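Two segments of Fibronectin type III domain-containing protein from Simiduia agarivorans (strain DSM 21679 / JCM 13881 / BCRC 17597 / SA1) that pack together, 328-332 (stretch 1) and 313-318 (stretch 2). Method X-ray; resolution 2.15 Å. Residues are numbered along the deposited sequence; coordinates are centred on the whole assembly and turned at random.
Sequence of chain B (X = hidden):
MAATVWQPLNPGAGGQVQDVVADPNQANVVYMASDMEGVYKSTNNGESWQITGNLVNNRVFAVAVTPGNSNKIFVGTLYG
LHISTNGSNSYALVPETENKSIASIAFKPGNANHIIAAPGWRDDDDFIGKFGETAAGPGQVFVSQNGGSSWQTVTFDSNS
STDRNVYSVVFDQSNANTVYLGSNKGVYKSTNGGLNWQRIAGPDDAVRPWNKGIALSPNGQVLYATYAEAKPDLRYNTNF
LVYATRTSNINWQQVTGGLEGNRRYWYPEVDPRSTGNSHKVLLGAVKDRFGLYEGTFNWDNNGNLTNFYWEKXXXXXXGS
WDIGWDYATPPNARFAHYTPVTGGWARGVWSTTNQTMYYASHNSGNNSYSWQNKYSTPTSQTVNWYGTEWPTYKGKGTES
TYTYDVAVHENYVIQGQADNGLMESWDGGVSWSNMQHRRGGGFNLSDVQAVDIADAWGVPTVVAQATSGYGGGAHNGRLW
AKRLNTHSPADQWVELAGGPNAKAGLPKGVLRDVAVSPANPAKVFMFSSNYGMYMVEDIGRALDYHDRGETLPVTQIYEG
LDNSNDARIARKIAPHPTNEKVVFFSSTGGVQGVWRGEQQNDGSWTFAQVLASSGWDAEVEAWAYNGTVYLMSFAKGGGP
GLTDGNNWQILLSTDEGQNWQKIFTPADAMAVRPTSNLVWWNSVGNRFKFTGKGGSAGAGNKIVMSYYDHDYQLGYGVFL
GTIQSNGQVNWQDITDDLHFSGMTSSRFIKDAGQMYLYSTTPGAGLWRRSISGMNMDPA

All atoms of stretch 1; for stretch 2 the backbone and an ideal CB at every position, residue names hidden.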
# COMPACT_ATOMS: atom_id res chain seq x y z
N ALA B 328 10.57 -1.19 -32.97
CA ALA B 328 11.75 -1.22 -33.84
C ALA B 328 11.99 0.20 -34.35
O ALA B 328 11.39 0.63 -35.33
CB ALA B 328 11.55 -2.20 -35.00
N THR B 329 12.88 0.93 -33.66
CA THR B 329 13.12 2.32 -33.97
C THR B 329 14.60 2.64 -33.81
O THR B 329 15.25 2.12 -32.89
CB THR B 329 12.28 3.24 -33.06
OG1 THR B 329 12.67 4.61 -33.26
CG2 THR B 329 12.48 2.87 -31.59
N PRO B 330 15.18 3.46 -34.70
CA PRO B 330 14.58 3.99 -35.93
C PRO B 330 14.21 2.89 -36.92
O PRO B 330 14.73 1.78 -36.79
CB PRO B 330 15.68 4.88 -36.51
CG PRO B 330 16.53 5.24 -35.35
CD PRO B 330 16.51 4.03 -34.47
N PRO B 331 13.33 3.17 -37.87
CA PRO B 331 13.02 2.16 -38.89
C PRO B 331 14.26 1.80 -39.69
O PRO B 331 15.08 2.66 -40.01
CB PRO B 331 11.96 2.84 -39.76
CG PRO B 331 11.47 4.01 -38.97
CD PRO B 331 12.60 4.43 -38.10
N ASN B 332 14.40 0.52 -40.00
CA ASN B 332 15.34 0.06 -41.02
C ASN B 332 14.52 -0.17 -42.28
O ASN B 332 13.89 -1.22 -42.45
CB ASN B 332 16.08 -1.20 -40.59
CG ASN B 332 16.68 -1.96 -41.77
OD1 ASN B 332 16.43 -3.16 -41.94
ND2 ASN B 332 17.44 -1.26 -42.60
N UNK B 313 11.76 11.58 -44.36
CA UNK B 313 10.30 11.54 -44.32
C UNK B 313 9.79 10.53 -43.30
O UNK B 313 8.57 10.46 -43.07
CB UNK B 313 9.74 11.21 -45.71
N UNK B 314 10.69 9.76 -42.69
CA UNK B 314 10.37 8.80 -41.65
C UNK B 314 11.58 8.74 -40.73
O UNK B 314 12.71 8.74 -41.21
CB UNK B 314 10.02 7.43 -42.23
N UNK B 315 11.35 8.73 -39.42
CA UNK B 315 12.44 8.94 -38.48
C UNK B 315 12.17 8.18 -37.18
O UNK B 315 11.22 7.40 -37.08
CB UNK B 315 12.63 10.43 -38.20
N UNK B 316 13.02 8.44 -36.18
CA UNK B 316 12.90 7.82 -34.87
C UNK B 316 11.49 7.97 -34.33
O UNK B 316 10.81 8.97 -34.59
CB UNK B 316 13.91 8.43 -33.89
N UNK B 317 11.05 6.98 -33.56
CA UNK B 317 9.73 7.03 -32.95
C UNK B 317 9.63 8.24 -32.03
O UNK B 317 10.45 8.42 -31.12
CB UNK B 317 9.44 5.74 -32.18
N UNK B 318 8.62 9.08 -32.28
CA UNK B 318 8.36 10.25 -31.46
C UNK B 318 6.88 10.35 -31.07
O UNK B 318 6.45 11.42 -30.61
CB UNK B 318 8.80 11.51 -32.20

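Nothing of stretch 1 lies within 5.5 Å of the ideal CB at position 313, so this contact places no demand on the side chain and many residues would serve. The deposited residue is Ile-313, where the chain turns a corner; its side chain stays out of reach of stretch 1.

Position 314 has extended backbone angles (-149/137), and its CB points sideways, 4.9 Å from CG of Pro-331. What stretch 1 offers there is the apolar edge of a proline ring, with no donor or acceptor on it. A small side chain would stop short; a long aliphatic or a flat aromatic could reach round to it. The deposited residue is Trp-314. With chi1 in the t well, its indole swings nearer than its CB direction suggests and lays a face against the proline: CG of Pro-331 lies 3.7 Å from CE2 of Trp-314 and nearly over the centre of the six-membered ring, 16° off the normal. This is a CH-pi contact, in which the proline's C-H groups meet the electron-rich ring face.

At 315 the CB points away, and the backbone does the touching: the carbonyl O at this position is 3.4 Å from CD of Pro-331. Polar or small side chains would all be tolerated. Asp-315 takes the place and uses its carboxylate locally, accepting a hydrogen bond from the next backbone amide, from N of 316 to OD1 of Asp-315 at 2.7 Å.

Position 316 sits at the closest backbone approach, its CA 4.3 Å from CA of Pro-330. Its CB points sideways, 4.1 Å from OG1 of Thr-329 and 4.4 Å from CG of Pro-330. A compact residue such as alanine, serine or threonine would suit this close passage. Ser-316 is found, its OG resting 3.7 Å from CG of Pro-330.

At 317 the main rule belongs to the backbone. The amide N lies 2.9 Å from OG1 of Thr-329, and any residue with a free N-H could donate; proline could not. The CB is 3.6 Å from OG1 of Thr-329 but points sideways, so a large side chain can be accommodated if it leads off. Tyr-317 does this: its N-H makes an almost linear hydrogen bond (175°) to the threonine hydroxyl, while its ring, with chi1 at t, heads away.

Position 318 is again free of stretch 1, open to many choices. It is Asp-318, its side chain well clear of the contact.

Stretch 2, residues 313-318: IWDSYD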
# COMPACT_ATOMS: atom_id res chain seq x y z
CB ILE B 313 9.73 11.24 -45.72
CG1 ILE B 313 10.23 9.88 -46.22
CG2 ILE B 313 10.13 12.33 -46.70
CD1 ILE B 313 9.43 9.34 -47.39
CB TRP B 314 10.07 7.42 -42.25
CG TRP B 314 9.24 6.51 -41.38
CD1 TRP B 314 8.54 6.84 -40.26
CD2 TRP B 314 9.05 5.11 -41.58
NE1 TRP B 314 7.91 5.72 -39.75
CE2 TRP B 314 8.21 4.65 -40.55
CE3 TRP B 314 9.50 4.19 -42.54
CZ2 TRP B 314 7.82 3.31 -40.45
CZ3 TRP B 314 9.11 2.87 -42.44
CH2 TRP B 314 8.27 2.45 -41.40
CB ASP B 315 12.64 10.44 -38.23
CG ASP B 315 14.08 10.80 -37.93
OD1 ASP B 315 14.87 9.88 -37.60
OD2 ASP B 315 14.42 12.00 -38.03
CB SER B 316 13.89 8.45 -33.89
OG SER B 316 15.17 8.56 -34.48
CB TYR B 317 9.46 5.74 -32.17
CG TYR B 317 8.13 5.73 -31.46
CD1 TYR B 317 6.95 5.58 -32.18
CD2 TYR B 317 8.05 5.87 -30.09
CE1 TYR B 317 5.72 5.57 -31.54
CE2 TYR B 317 6.83 5.85 -29.44
CZ TYR B 317 5.66 5.70 -30.17
OH TYR B 317 4.44 5.69 -29.52
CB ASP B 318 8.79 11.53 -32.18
CG ASP B 318 8.11 11.71 -33.53
OD1 ASP B 318 7.28 10.85 -33.91
OD2 ASP B 318 8.40 12.71 -34.22
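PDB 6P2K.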